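Side-chain contacts in pyruvate kinase 1 (Trypanosoma brucei brucei, PDB 4KCT), which catalyses transfer of the phosphoryl group of phosphoenolpyruvate to ADP, yielding pyruvate and ATP, and also has an intrinsic decarboxylase activity: residues Asp84-Gly87 with Pro88-Arg91; Met51-His55 with Gly56-Tyr60; Ala189-Glu192 with Lys193-Lys196. All coordinates share one frame; numbering follows the deposited sequence.

Contact 1: residues Asp84-Gly87 with Pro88-Arg91. With K (potassium ion), chain D.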
ATOM      1  N   ASP A  84     -21.118 -23.553  29.731  1.00 18.09           N
ATOM      2  CA  ASP A  84     -21.538 -23.713  28.327  1.00 18.20           C
ATOM      3  C   ASP A  84     -22.926 -24.364  28.289  1.00 18.86           C
ATOM      4  O   ASP A  84     -23.083 -25.496  28.726  1.00 19.56           O
ATOM      5  CB  ASP A  84     -20.492 -24.570  27.563  1.00 18.83           C
ATOM      6  CG  ASP A  84     -20.751 -24.634  26.052  1.00 21.33           C
ATOM      7  OD1 ASP A  84     -21.890 -24.949  25.661  1.00 21.60           O
ATOM      8  OD2 ASP A  84     -19.793 -24.426  25.247  1.00 21.19           O
ATOM      9  N   THR A  85     -23.945 -23.619  27.845  1.00 17.83           N
ATOM     10  CA  THR A  85     -25.341 -24.064  28.036  1.00 17.76           C
ATOM     11  C   THR A  85     -25.686 -25.245  27.126  1.00 18.27           C
ATOM     12  O   THR A  85     -25.099 -25.425  26.052  1.00 18.71           O
ATOM     13  CB  THR A  85     -26.351 -22.923  27.774  1.00 18.37           C
ATOM     14  OG1 THR A  85     -26.205 -22.481  26.429  1.00 18.32           O
ATOM     15  CG2 THR A  85     -26.077 -21.757  28.723  1.00 19.06           C
ATOM     16  N   LYS A  86     -26.653 -26.041  27.541  1.00 20.07           N
ATOM     17  CA  LYS A  86     -27.207 -27.077  26.663  1.00 22.70           C
ATOM     18  C   LYS A  86     -27.849 -26.441  25.414  1.00 23.25           C
ATOM     19  O   LYS A  86     -27.566 -26.831  24.311  1.00 21.39           O
ATOM     20  CB  LYS A  86     -28.252 -27.925  27.422  1.00 23.29           C
ATOM     21  CG  LYS A  86     -28.614 -29.227  26.720  1.00 32.85           C
ATOM     22  CD  LYS A  86     -29.661 -30.000  27.530  1.00 37.20           C
ATOM     23  CE  LYS A  86     -29.574 -31.495  27.293  1.00 45.50           C
ATOM     24  NZ  LYS A  86     -29.418 -31.805  25.848  1.00 48.72           N
ATOM     25  N   GLY A  87     -28.708 -25.456  25.609  1.00 22.56           N
ATOM     26  CA  GLY A  87     -29.281 -24.747  24.481  1.00 23.63           C
ATOM     27  C   GLY A  87     -30.459 -25.495  23.874  1.00 27.91           C
ATOM     28  O   GLY A  87     -30.855 -26.552  24.367  1.00 23.40           O
ATOM     29  N   PRO A  88     -31.030 -24.939  22.816  1.00 31.35           N
ATOM     30  CA  PRO A  88     -32.234 -25.449  22.173  1.00 33.65           C
ATOM     31  C   PRO A  88     -31.900 -26.666  21.347  1.00 32.10           C
ATOM     32  O   PRO A  88     -30.739 -26.846  20.942  1.00 29.58           O
ATOM     33  CB  PRO A  88     -32.641 -24.292  21.246  1.00 37.69           C
ATOM     34  CG  PRO A  88     -31.338 -23.662  20.879  1.00 41.66           C
ATOM     35  CD  PRO A  88     -30.507 -23.736  22.136  1.00 36.78           C
ATOM     36  N   GLU A  89     -32.861 -27.568  21.181  1.00 27.96           N
ATOM     37  CA  GLU A  89     -32.644 -28.693  20.284  1.00 29.84           C
ATOM     38  C   GLU A  89     -33.939 -29.183  19.664  1.00 27.80           C
ATOM     39  O   GLU A  89     -35.033 -28.889  20.162  1.00 27.25           O
ATOM     40  CB  GLU A  89     -31.918 -29.836  21.000  1.00 36.57           C
ATOM     41  CG  GLU A  89     -32.537 -30.235  22.316  1.00 42.42           C
ATOM     42  CD  GLU A  89     -31.814 -31.406  22.959  1.00 55.31           C
ATOM     43  OE1 GLU A  89     -32.388 -32.024  23.879  1.00 59.54           O
ATOM     44  OE2 GLU A  89     -30.666 -31.696  22.557  1.00 56.90           O
ATOM     45  N   ILE A  90     -33.817 -29.699  18.460  1.00 21.11           N
ATOM     46  CA  ILE A  90     -34.910 -30.398  17.827  1.00 21.02           C
ATOM     47  C   ILE A  90     -34.525 -31.857  17.788  1.00 21.94           C
ATOM     48  O   ILE A  90     -33.393 -32.205  17.425  1.00 20.91           O
ATOM     49  CB  ILE A  90     -35.130 -29.904  16.386  1.00 18.72           C
ATOM     50  CG1 ILE A  90     -35.375 -28.395  16.371  1.00 20.54           C
ATOM     51  CG2 ILE A  90     -36.254 -30.696  15.713  1.00 17.86           C
ATOM     52  CD1 ILE A  90     -35.346 -27.795  14.973  1.00 21.53           C
ATOM     53  N   ARG A  91     -35.447 -32.714  18.199  1.00 21.07           N
ATOM     54  CA  ARG A  91     -35.202 -34.136  18.187  1.00 20.60           C
ATOM     55  C   ARG A  91     -36.336 -34.898  17.534  1.00 20.47           C
ATOM     56  O   ARG A  91     -37.473 -34.379  17.421  1.00 20.51           O
ATOM     57  CB  ARG A  91     -34.939 -34.639  19.618  1.00 23.49           C
ATOM     58  CG  ARG A  91     -33.575 -34.202  20.172  1.00 33.29           C
ATOM     59  CD  ARG A  91     -33.345 -34.690  21.599  1.00 39.70           C
ATOM     60  NE  ARG A  91     -34.509 -34.414  22.446  1.00 46.85           N
ATOM     61  CZ  ARG A  91     -34.781 -35.033  23.601  1.00 56.48           C
ATOM     62  NH1 ARG A  91     -35.894 -34.736  24.263  1.00 49.72           N
ATOM     63  NH2 ARG A  91     -33.940 -35.934  24.102  1.00 50.35           N
TER
HETATM   64  K     K D1002     -23.151 -27.302  25.537  1.00 27.08           K
HETATM   65  O   HOH W   1     -27.942 -26.315  21.434  1.00 36.46           O
HETATM   66  O   HOH W   2     -24.812 -27.413  23.525  1.00 25.20           O
HETATM   67  O   HOH W   3     -21.515 -28.126  23.291  1.00 33.20           O

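Contact 2: residues Met51-His55 with Gly56-Tyr60. With K (potassium ion), chain D.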
ATOM      1  N   MET A  51     -17.242 -25.824  31.652  1.00 16.22           N
ATOM      2  CA  MET A  51     -18.199 -26.830  32.072  1.00 17.61           C
ATOM      3  C   MET A  51     -19.267 -26.970  30.993  1.00 18.33           C
ATOM      4  O   MET A  51     -19.973 -26.006  30.673  1.00 16.64           O
ATOM      5  CB  MET A  51     -18.864 -26.412  33.390  1.00 18.65           C
ATOM      6  CG  MET A  51     -17.877 -26.043  34.510  1.00 19.74           C
ATOM      7  SD  MET A  51     -18.732 -25.502  35.993  1.00 24.09           S
ATOM      8  CE  MET A  51     -19.522 -23.975  35.448  1.00 18.01           C
ATOM      9  N   ASN A  52     -19.394 -28.173  30.448  1.00 18.37           N
ATOM     10  CA  ASN A  52     -20.364 -28.438  29.421  1.00 18.94           C
ATOM     11  C   ASN A  52     -21.649 -28.922  30.037  1.00 20.33           C
ATOM     12  O   ASN A  52     -21.752 -30.089  30.439  1.00 19.13           O
ATOM     13  CB  ASN A  52     -19.844 -29.501  28.456  1.00 20.41           C
ATOM     14  CG  ASN A  52     -20.792 -29.728  27.280  1.00 22.17           C
ATOM     15  OD1 ASN A  52     -21.843 -29.072  27.163  1.00 18.55           O
ATOM     16  ND2 ASN A  52     -20.435 -30.658  26.416  1.00 22.39           N
ATOM     17  N   PHE A  53     -22.610 -28.013  30.179  1.00 20.28           N
ATOM     18  CA  PHE A  53     -23.874 -28.347  30.844  1.00 22.16           C
ATOM     19  C   PHE A  53     -24.824 -29.106  29.938  1.00 24.44           C
ATOM     20  O   PHE A  53     -25.941 -29.412  30.343  1.00 22.89           O
ATOM     21  CB  PHE A  53     -24.576 -27.085  31.384  1.00 20.83           C
ATOM     22  CG  PHE A  53     -24.142 -26.692  32.761  1.00 22.37           C
ATOM     23  CD1 PHE A  53     -22.799 -26.492  33.053  1.00 22.75           C
ATOM     24  CD2 PHE A  53     -25.081 -26.537  33.784  1.00 23.57           C
ATOM     25  CE1 PHE A  53     -22.403 -26.110  34.321  1.00 19.81           C
ATOM     26  CE2 PHE A  53     -24.691 -26.155  35.049  1.00 23.51           C
ATOM     27  CZ  PHE A  53     -23.347 -25.983  35.332  1.00 23.53           C
ATOM     28  N   SER A  54     -24.377 -29.470  28.738  1.00 23.28           N
ATOM     29  CA  SER A  54     -25.101 -30.500  27.986  1.00 25.21           C
ATOM     30  C   SER A  54     -25.147 -31.834  28.738  1.00 27.65           C
ATOM     31  O   SER A  54     -26.077 -32.604  28.557  1.00 26.20           O
ATOM     32  CB  SER A  54     -24.504 -30.704  26.597  1.00 28.33           C
ATOM     33  OG  SER A  54     -24.773 -29.593  25.779  1.00 25.75           O
ATOM     34  N   HIS A  55     -24.159 -32.086  29.600  1.00 24.79           N
ATOM     35  CA  HIS A  55     -24.117 -33.330  30.398  1.00 31.91           C
ATOM     36  C   HIS A  55     -23.881 -33.000  31.839  1.00 35.42           C
ATOM     37  O   HIS A  55     -23.415 -31.903  32.157  1.00 30.38           O
ATOM     38  CB  HIS A  55     -23.000 -34.260  29.909  1.00 34.95           C
ATOM     39  CG  HIS A  55     -22.864 -34.313  28.410  1.00 41.68           C
ATOM     40  ND1 HIS A  55     -23.829 -34.826  27.607  1.00 44.45           N
ATOM     41  CD2 HIS A  55     -21.851 -33.858  27.564  1.00 46.60           C
ATOM     42  CE1 HIS A  55     -23.462 -34.682  26.319  1.00 42.42           C
ATOM     43  NE2 HIS A  55     -22.244 -34.106  26.293  1.00 46.55           N
ATOM     44  N   GLY A  56     -24.170 -33.957  32.724  1.00 27.94           N
ATOM     45  CA  GLY A  56     -23.806 -33.846  34.145  1.00 26.55           C
ATOM     46  C   GLY A  56     -24.802 -33.057  34.981  1.00 28.64           C
ATOM     47  O   GLY A  56     -25.390 -32.101  34.514  1.00 30.72           O
ATOM     48  N   SER A  57     -24.941 -33.419  36.251  1.00 28.73           N
ATOM     49  CA  SER A  57     -25.886 -32.721  37.142  1.00 30.46           C
ATOM     50  C   SER A  57     -25.267 -31.412  37.648  1.00 29.19           C
ATOM     51  O   SER A  57     -24.057 -31.222  37.555  1.00 25.35           O
ATOM     52  CB  SER A  57     -26.192 -33.604  38.344  1.00 28.98           C
ATOM     53  OG  SER A  57     -24.963 -33.937  38.988  1.00 27.27           O
ATOM     54  N   HIS A  58     -26.064 -30.595  38.335  1.00 26.71           N
ATOM     55  CA  HIS A  58     -25.501 -29.466  39.086  1.00 29.28           C
ATOM     56  C   HIS A  58     -24.492 -29.900  40.106  1.00 31.39           C
ATOM     57  O   HIS A  58     -23.488 -29.240  40.302  1.00 29.76           O
ATOM     58  CB  HIS A  58     -26.595 -28.642  39.756  1.00 29.75           C
ATOM     59  CG  HIS A  58     -27.387 -27.801  38.799  1.00 29.74           C
ATOM     60  ND1 HIS A  58     -28.303 -26.904  39.208  1.00 30.52           N
ATOM     61  CD2 HIS A  58     -27.400 -27.765  37.403  1.00 29.29           C
ATOM     62  CE1 HIS A  58     -28.866 -26.317  38.138  1.00 28.02           C
ATOM     63  NE2 HIS A  58     -28.321 -26.852  37.035  1.00 28.31           N
ATOM     64  N   GLU A  59     -24.740 -31.030  40.755  1.00 26.11           N
ATOM     65  CA  GLU A  59     -23.789 -31.568  41.718  1.00 30.86           C
ATOM     66  C   GLU A  59     -22.426 -31.874  41.070  1.00 27.84           C
ATOM     67  O   GLU A  59     -21.364 -31.574  41.643  1.00 26.67           O
ATOM     68  CB  GLU A  59     -24.364 -32.826  42.379  1.00 34.89           C
ATOM     69  CG  GLU A  59     -23.337 -33.679  43.097  1.00 47.05           C
ATOM     70  CD  GLU A  59     -23.951 -34.937  43.712  1.00 64.64           C
ATOM     71  OE1 GLU A  59     -23.809 -35.121  44.937  1.00 63.84           O
ATOM     72  OE2 GLU A  59     -24.579 -35.738  42.971  1.00 63.91           O
ATOM     73  N   TYR A  60     -22.452 -32.478  39.888  1.00 25.33           N
ATOM     74  CA  TYR A  60     -21.217 -32.749  39.155  1.00 24.37           C
ATOM     75  C   TYR A  60     -20.435 -31.440  38.876  1.00 23.03           C
ATOM     76  O   TYR A  60     -19.223 -31.337  39.147  1.00 23.24           O
ATOM     77  CB  TYR A  60     -21.529 -33.489  37.843  1.00 24.33           C
ATOM     78  CG  TYR A  60     -20.284 -33.893  37.058  1.00 27.73           C
ATOM     79  CD1 TYR A  60     -19.557 -35.031  37.414  1.00 26.23           C
ATOM     80  CD2 TYR A  60     -19.772 -33.069  36.038  1.00 26.66           C
ATOM     81  CE1 TYR A  60     -18.415 -35.398  36.724  1.00 25.00           C
ATOM     82  CE2 TYR A  60     -18.594 -33.402  35.373  1.00 28.29           C
ATOM     83  CZ  TYR A  60     -17.918 -34.564  35.722  1.00 27.57           C
ATOM     84  OH  TYR A  60     -16.728 -34.876  35.113  1.00 27.03           O
TER
HETATM   85  K     K D1002     -23.151 -27.302  25.537  1.00 27.08           K
HETATM   86  O   HOH W   4     -26.668 -31.070  32.401  1.00 43.17           O
HETATM   87  O   HOH W   2     -24.812 -27.413  23.525  1.00 25.20           O
HETATM   88  O   HOH W   3     -21.515 -28.126  23.291  1.00 33.20           O

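Contact 3: residues Ala189-Glu192 with Lys193-Lys196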
ATOM      1  N   ALA A 189     -34.216 -18.621  23.166  1.00 30.43           N
ATOM      2  CA  ALA A 189     -32.781 -18.576  23.441  1.00 32.50           C
ATOM      3  C   ALA A 189     -32.482 -19.345  24.712  1.00 32.24           C
ATOM      4  O   ALA A 189     -31.444 -19.986  24.836  1.00 32.83           O
ATOM      5  CB  ALA A 189     -32.318 -17.136  23.585  1.00 34.75           C
ATOM      6  N   VAL A 190     -33.402 -19.280  25.664  1.00 27.95           N
ATOM      7  CA  VAL A 190     -33.178 -19.919  26.952  1.00 32.06           C
ATOM      8  C   VAL A 190     -34.305 -20.934  27.232  1.00 31.57           C
ATOM      9  O   VAL A 190     -35.452 -20.559  27.413  1.00 30.36           O
ATOM     10  CB  VAL A 190     -33.061 -18.849  28.089  1.00 37.65           C
ATOM     11  CG1 VAL A 190     -34.253 -17.923  28.072  1.00 39.67           C
ATOM     12  CG2 VAL A 190     -32.910 -19.492  29.454  1.00 35.02           C
ATOM     13  N   SER A 191     -33.957 -22.217  27.271  1.00 29.10           N
ATOM     14  CA  SER A 191     -34.911 -23.237  27.690  1.00 31.44           C
ATOM     15  C   SER A 191     -35.159 -23.165  29.205  1.00 31.23           C
ATOM     16  O   SER A 191     -34.410 -22.495  29.941  1.00 26.98           O
ATOM     17  CB  SER A 191     -34.420 -24.621  27.286  1.00 27.87           C
ATOM     18  OG  SER A 191     -33.331 -25.031  28.106  1.00 29.91           O
ATOM     19  N   GLU A 192     -36.162 -23.901  29.692  1.00 30.16           N
ATOM     20  CA  GLU A 192     -36.371 -23.992  31.149  1.00 30.25           C
ATOM     21  C   GLU A 192     -35.188 -24.662  31.835  1.00 27.59           C
ATOM     22  O   GLU A 192     -34.716 -24.188  32.864  1.00 24.26           O
ATOM     23  CB  GLU A 192     -37.681 -24.719  31.506  1.00 33.32           C
ATOM     24  CG  GLU A 192     -38.140 -24.439  32.937  1.00 44.35           C
ATOM     25  CD  GLU A 192     -38.662 -23.011  33.115  1.00 47.49           C
ATOM     26  OE1 GLU A 192     -38.385 -22.380  34.166  1.00 45.27           O
ATOM     27  OE2 GLU A 192     -39.320 -22.511  32.185  1.00 47.75           O
ATOM     28  N   LYS A 193     -34.587 -25.639  31.170  1.00 25.71           N
ATOM     29  CA  LYS A 193     -33.343 -26.186  31.672  1.00 27.13           C
ATOM     30  C   LYS A 193     -32.253 -25.119  31.745  1.00 23.73           C
ATOM     31  O   LYS A 193     -31.538 -25.030  32.737  1.00 23.60           O
ATOM     32  CB  LYS A 193     -32.855 -27.365  30.827  1.00 31.53           C
ATOM     33  CG  LYS A 193     -31.744 -28.152  31.522  1.00 39.34           C
ATOM     34  CD  LYS A 193     -30.572 -28.473  30.601  1.00 43.49           C
ATOM     35  CE  LYS A 193     -29.715 -29.595  31.179  1.00 46.78           C
ATOM     36  NZ  LYS A 193     -28.566 -29.102  31.999  1.00 40.02           N
ATOM     37  N   ASP A 194     -32.078 -24.372  30.659  1.00 23.00           N
ATOM     38  CA  ASP A 194     -31.034 -23.335  30.593  1.00 26.12           C
ATOM     39  C   ASP A 194     -31.197 -22.293  31.714  1.00 24.53           C
ATOM     40  O   ASP A 194     -30.222 -21.874  32.334  1.00 22.97           O
ATOM     41  CB  ASP A 194     -31.062 -22.618  29.234  1.00 27.75           C
ATOM     42  CG  ASP A 194     -30.574 -23.508  28.063  1.00 33.62           C
ATOM     43  OD1 ASP A 194     -29.827 -24.509  28.290  1.00 28.58           O
ATOM     44  OD2 ASP A 194     -30.922 -23.166  26.900  1.00 33.64           O
ATOM     45  N   ARG A 195     -32.443 -21.953  32.032  1.00 23.40           N
ATOM     46  CA  ARG A 195     -32.717 -21.027  33.137  1.00 24.80           C
ATOM     47  C   ARG A 195     -32.199 -21.499  34.459  1.00 23.77           C
ATOM     48  O   ARG A 195     -31.647 -20.725  35.220  1.00 24.13           O
ATOM     49  CB  ARG A 195     -34.204 -20.786  33.263  1.00 28.84           C
ATOM     50  CG  ARG A 195     -34.704 -19.840  32.230  1.00 32.23           C
ATOM     51  CD  ARG A 195     -35.918 -19.086  32.716  1.00 35.61           C
ATOM     52  NE  ARG A 195     -36.444 -18.327  31.609  1.00 38.59           N
ATOM     53  CZ  ARG A 195     -36.222 -17.039  31.432  1.00 34.95           C
ATOM     54  NH1 ARG A 195     -35.655 -16.326  32.394  1.00 34.70           N
ATOM     55  NH2 ARG A 195     -36.634 -16.454  30.326  1.00 32.96           N
ATOM     56  N   LYS A 196     -32.536 -22.725  34.824  1.00 24.24           N
ATOM     57  CA  LYS A 196     -32.016 -23.274  36.065  1.00 27.12           C
ATOM     58  C   LYS A 196     -30.486 -23.314  36.034  1.00 24.01           C
ATOM     59  O   LYS A 196     -29.836 -23.114  37.055  1.00 21.77           O
ATOM     60  CB  LYS A 196     -32.582 -24.671  36.314  1.00 30.44           C
ATOM     61  CG  LYS A 196     -34.105 -24.708  36.291  1.00 36.61           C
ATOM     62  CD  LYS A 196     -34.683 -25.282  37.572  1.00 52.54           C
ATOM     63  CE  LYS A 196     -36.214 -25.346  37.514  1.00 51.69           C
ATOM     64  NZ  LYS A 196     -36.712 -26.247  36.428  1.00 56.25           N
TER
HETATM   65  O   HOH W   5     -37.422 -20.491  29.429  1.00 45.34           O
HETATM   66  O   HOH W   6     -31.701 -26.815  27.088  1.00 33.38           O

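Contact 1: residues Asp84-Gly87 with Pro88-Arg91
P88 takes over the chain from G87, whose positive phi of 82° suits glycine because a side chain there would be jammed against the carbonyl of K86. The proline ring then limits the freedom of the chain, and one water donates to both K86 O and P88 O at 2.9 Å. K86 O also accepts from a second water, a ligand of the potassium ion. The same ion binds D84 OD1 at 2.7 Å and T85 O at 2.8 Å, with N52 and S54 completing the protein part of the site.

E89 follows, its carboxylate turning back to K86. K86 NZ lies 3.5 Å from E89 OE2 and 3.6 Å from E89 OE1, a long salt bridge shared almost evenly by the two oxygens. E89 leaves the backbone with CG between N and the carbonyl carbon (chi1 50°) and is extended from there, while K86 bends only at its last torsion (chi4 -44°) to bring the ammonium across. This is the passage from the third strand of the TIM barrel, 80-84, into the B domain, the small beta domain that pyruvate kinases insert at this point. I90 marks the arrival: it pairs with I178 through the backbone and buries its branched side chain against I127 and D128. R91 carries the charges onward, for E89 OE1 stands 3.5 Å from R91 NE, well out of the guanidinium plane, so the attraction is purely ionic. The carboxylate thereby serves two cations, K86 NZ and R91 NH2 being 6.4 Å apart, while R91 N is hydrogen-bonded to D128 OD1.

Contact 2: residues Met51-His55 with Gly56-Tyr60
The potassium site and the start of a barrel helix share one short loop, in which F53 meets H58. Their rings come together obliquely, planes at 52°, with F53 CE2 3.9 Å from H58 CD2. One water, donating to both F53 O and G56 O at 2.7 Å, bridges the loop.

N52 opens a type I turn that H55 closes. N52 CG lies anti to the backbone nitrogen (chi1 -175°), which lets N52 OD1 do double duty: it binds potassium at 2.7 Å and accepts from S54 N at 3.0 Å, an Asx turn in which the donor sits above the carbonyl plane. Asparagine suits the place as a neutral oxygen ligand that can also fold the chain, and S54 OG binds the potassium ion at 2.8 Å. G56 takes a positive phi, easy for glycine, and S57 N-caps the helix, its OG accepting from Y60 N at 3.0 Å.

The loop joins strand 46-52 to helix 58-75 in the beta-alpha-beta unit completed by strand 80-84. F53 stacks on H61 of that helix and touches L83 of the returning strand, while H58 reaches toward helix 192-204, its NE2 hydrogen-bonded to D197 and its ring against F200.

Contact 3: residues Ala189-Glu192 with Lys193-Lys196
S191 N-caps the helix and D194 closes the capping box. S191 OG accepts from D194 N at 2.9 Å, and D194 OD2 in turn accepts from S191 N at 3.2 Å, the donor approaching from above the carboxylate plane. The pair sits at the N terminus of helix 192-204, where backbone N-H groups lack helical partners. Serine suits the N-cap because its short side chain can fold back: OG sits between the backbone nitrogen and the carbonyl carbon (chi1 73°). S191 OG also donates to a water 2.6 Å away, which donates on to D194 OD1. That second oxygen further accepts from G87 N, so the aspartate is held through both oxygens.

The first helical backbone bonds follow, R195 N to S191 O at 2.9 Å and a longer one from K196 N to E192 O. E192 makes no direct salt bridge with R195 or K196, but its negative charge probably suits the positive helix end.

Outward from the cap, V190 packs against R195, crossing it at about a right angle. The branched valine offers one methyl to the arginine's aliphatic chain and the other to its flat guanidinium. V190 CG2 presses to within 3.3 Å of R195 CG, a tight contact, and V190 CG1 lies over one face of the guanidinium, 3.6 Å from R195 NH2. Within the plane of that group, at its edge, a water accepts from R195 NE and donates to V190 O at 2.8 Å.

Around this turn, A189 touches Q219 and E222 of helix 217-227, and R195 touches A226 there. On another flank K193 packs on K86, while its NZ forms a salt bridge with D197 and a hydrogen bond with F53 O in the loop after strand 46-52.

From the N terminus, contact 2 comes first, closing the loop from strand 46-52 into helix 58-75. Contact 1 follows after that helix and strand 80-84, turning the chain out of the barrel, and contact 3 starts helix 192-204 once the chain has come back from the B domain. The three are in series, neither crossing nor enclosing one another, yet each touches the other two. Contacts 1 and 2 lie side by side where the neighbouring barrel strands 46-52 and 80-84 end, joined by backbone hydrogen bonds, and share the potassium ion with two of its waters. Residues 193-196 touch both loops, tying the helix to the strand ends that carry the metal site.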